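Local coordinates for protein cysteine protease (Xylella fastidiosa, PDB 3OIS) that probably cleaves peptide bonds as a papain-family (C1) cysteine protease, and also binds the nucleotide uridine diphosphate, at residues A[65-70]-A[252-257]. Residues are numbered along the deposited sequence; the frame is centred on the assembly and turned at random.
Sequences PPFQVY and RIRNSW
Arg254 NH2 is gripped twice: it donates to Gln68 O at 2.8 Å and sits over the centre of the Tyr70 ring. The second amino group of the same guanidinium, NH1, reaches Phe67 O at 3.0 Å and is also bonded to Tyr266 OH on the adjacent strand 266-270. Both donors stand well above the planes of their carbonyls rather than on a lone pair. With CG anti to the backbone N (chi1 -179°) and the chain extended to NE, the side chain spans from strand 250-254 to the loop.

The cation-pi geometry is well defined: Arg254 CZ lies 4.5 Å from the Tyr70 ring centroid. It is only 9° off the ring normal. Guanidinium and ring planes are 77° apart, which makes this an end-on approach, NH2 first, instead of a flat stack. Phe67 CE1 covers one guanidinium face, 3.5 Å from Arg254 CZ, while Val69 lies over the opposite face. Two carbonyls and aromatic groups thus fix the rotation of a buried cation, and Gln88 of helix 78-93 holds Tyr70 OH.

Further along, a water accepts from Tyr70 N at 2.7 Å and donates to Asn255 O at 2.8 Å, bridging the backbones. Beyond it Ser256 CA approaches Tyr70 O at 3.4 Å, a CA-H...O contact.

Buried arginine and water together tie the loop between strand 60-62 and helix 78-93 to the end of strand 250-254. Tyr70 and Arg254 also pack on that helix, against Asn81 and Ala85, where, as in papain-family folds, the helical half meets the beta-sheet half.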
# COMPACT_ATOMS: atom_id res chain seq x y z
N PRO A 65 6.00 -2.02 13.06
CA PRO A 65 5.51 -3.22 13.76
C PRO A 65 6.60 -4.33 13.76
O PRO A 65 7.64 -4.17 13.11
CB PRO A 65 4.27 -3.60 12.93
CG PRO A 65 4.67 -3.24 11.57
CD PRO A 65 5.47 -1.89 11.70
N PRO A 66 6.37 -5.43 14.50
CA PRO A 66 7.43 -6.41 14.54
C PRO A 66 7.48 -7.29 13.30
O PRO A 66 8.59 -7.77 12.97
CB PRO A 66 7.08 -7.26 15.79
CG PRO A 66 6.01 -6.48 16.54
CD PRO A 66 5.27 -5.80 15.41
N PHE A 67 6.38 -7.39 12.55
CA PHE A 67 6.42 -8.27 11.40
C PHE A 67 7.24 -7.66 10.27
O PHE A 67 7.12 -6.47 9.97
CB PHE A 67 5.02 -8.70 10.94
CG PHE A 67 4.08 -7.52 10.53
CD1 PHE A 67 3.88 -7.17 9.17
CD2 PHE A 67 3.34 -6.89 11.48
CE1 PHE A 67 2.91 -6.13 8.88
CE2 PHE A 67 2.42 -5.90 11.26
CZ PHE A 67 2.22 -5.45 9.91
N GLN A 68 8.05 -8.49 9.63
CA GLN A 68 9.00 -7.95 8.67
C GLN A 68 8.26 -7.52 7.40
O GLN A 68 7.10 -7.93 7.16
CB GLN A 68 10.09 -8.94 8.29
CG GLN A 68 9.63 -10.18 7.65
CD GLN A 68 10.75 -11.27 7.66
OE1 GLN A 68 11.76 -11.16 6.94
NE2 GLN A 68 10.53 -12.33 8.47
N VAL A 69 8.96 -6.73 6.62
CA VAL A 69 8.41 -6.37 5.28
C VAL A 69 8.10 -7.59 4.45
O VAL A 69 8.75 -8.66 4.59
CB VAL A 69 9.31 -5.37 4.51
CG1 VAL A 69 9.46 -4.04 5.25
CG2 VAL A 69 10.65 -6.04 4.21
N TYR A 70 7.12 -7.44 3.57
CA TYR A 70 6.94 -8.45 2.54
C TYR A 70 7.73 -8.13 1.31
O TYR A 70 8.31 -7.07 1.21
CB TYR A 70 5.46 -8.49 2.08
CG TYR A 70 4.36 -8.30 3.15
CD1 TYR A 70 4.36 -9.04 4.38
CD2 TYR A 70 3.38 -7.32 3.00
CE1 TYR A 70 3.37 -8.89 5.31
CE2 TYR A 70 2.37 -7.14 3.97
CZ TYR A 70 2.35 -7.95 5.12
OH TYR A 70 1.36 -7.81 6.08
N ARG A 252 8.23 7.85 7.76
CA ARG A 252 8.81 6.49 7.62
C ARG A 252 7.82 5.62 6.86
O ARG A 252 6.63 5.55 7.21
CB ARG A 252 8.95 5.89 9.03
CG ARG A 252 9.69 4.55 9.08
CD ARG A 252 11.10 4.82 8.68
NE ARG A 252 11.92 3.64 9.03
CZ ARG A 252 13.23 3.53 8.75
NH1 ARG A 252 13.86 4.44 7.97
NH2 ARG A 252 13.92 2.45 9.21
N ILE A 253 8.32 4.99 5.80
CA ILE A 253 7.45 4.13 4.95
C ILE A 253 7.92 2.67 4.96
O ILE A 253 9.09 2.39 4.85
CB ILE A 253 7.26 4.76 3.53
CG1 ILE A 253 8.55 4.93 2.85
CG2 ILE A 253 6.56 6.18 3.60
CD1 ILE A 253 8.33 5.21 1.34
N ARG A 254 6.96 1.75 5.10
CA ARG A 254 7.16 0.30 4.94
C ARG A 254 7.03 0.01 3.50
O ARG A 254 5.96 0.17 2.90
CB ARG A 254 6.05 -0.35 5.73
CG ARG A 254 6.10 -1.90 5.69
CD ARG A 254 4.85 -2.49 6.39
NE ARG A 254 4.69 -3.86 6.02
CZ ARG A 254 5.31 -4.93 6.61
NH1 ARG A 254 6.13 -4.75 7.66
NH2 ARG A 254 5.10 -6.17 6.15
N ASN A 255 8.14 -0.40 2.86
CA ASN A 255 8.06 -0.76 1.42
C ASN A 255 7.76 -2.29 1.32
O ASN A 255 7.66 -2.97 2.38
CB ASN A 255 9.31 -0.36 0.69
CG ASN A 255 9.07 -0.08 -0.80
OD1 ASN A 255 8.04 -0.45 -1.35
ND2 ASN A 255 10.01 0.61 -1.44
N SER A 256 7.56 -2.82 0.11
CA SER A 256 7.18 -4.21 -0.13
C SER A 256 8.16 -4.79 -1.14
O SER A 256 7.77 -5.54 -2.03
CB SER A 256 5.72 -4.25 -0.64
OG SER A 256 5.57 -3.27 -1.70
N TRP A 257 9.43 -4.45 -0.99
CA TRP A 257 10.50 -4.91 -1.93
C TRP A 257 11.50 -5.78 -1.16
O TRP A 257 12.66 -5.97 -1.61
CB TRP A 257 11.24 -3.73 -2.59
CG TRP A 257 10.31 -2.94 -3.52
CD1 TRP A 257 9.06 -3.33 -4.01
CD2 TRP A 257 10.48 -1.56 -3.92
NE1 TRP A 257 8.50 -2.28 -4.78
CE2 TRP A 257 9.36 -1.20 -4.71
CE3 TRP A 257 11.52 -0.62 -3.73
CZ2 TRP A 257 9.26 0.08 -5.29
CZ3 TRP A 257 11.42 0.63 -4.31
CH2 TRP A 257 10.27 0.99 -5.05
O HOH W 1 5.96 -5.03 3.09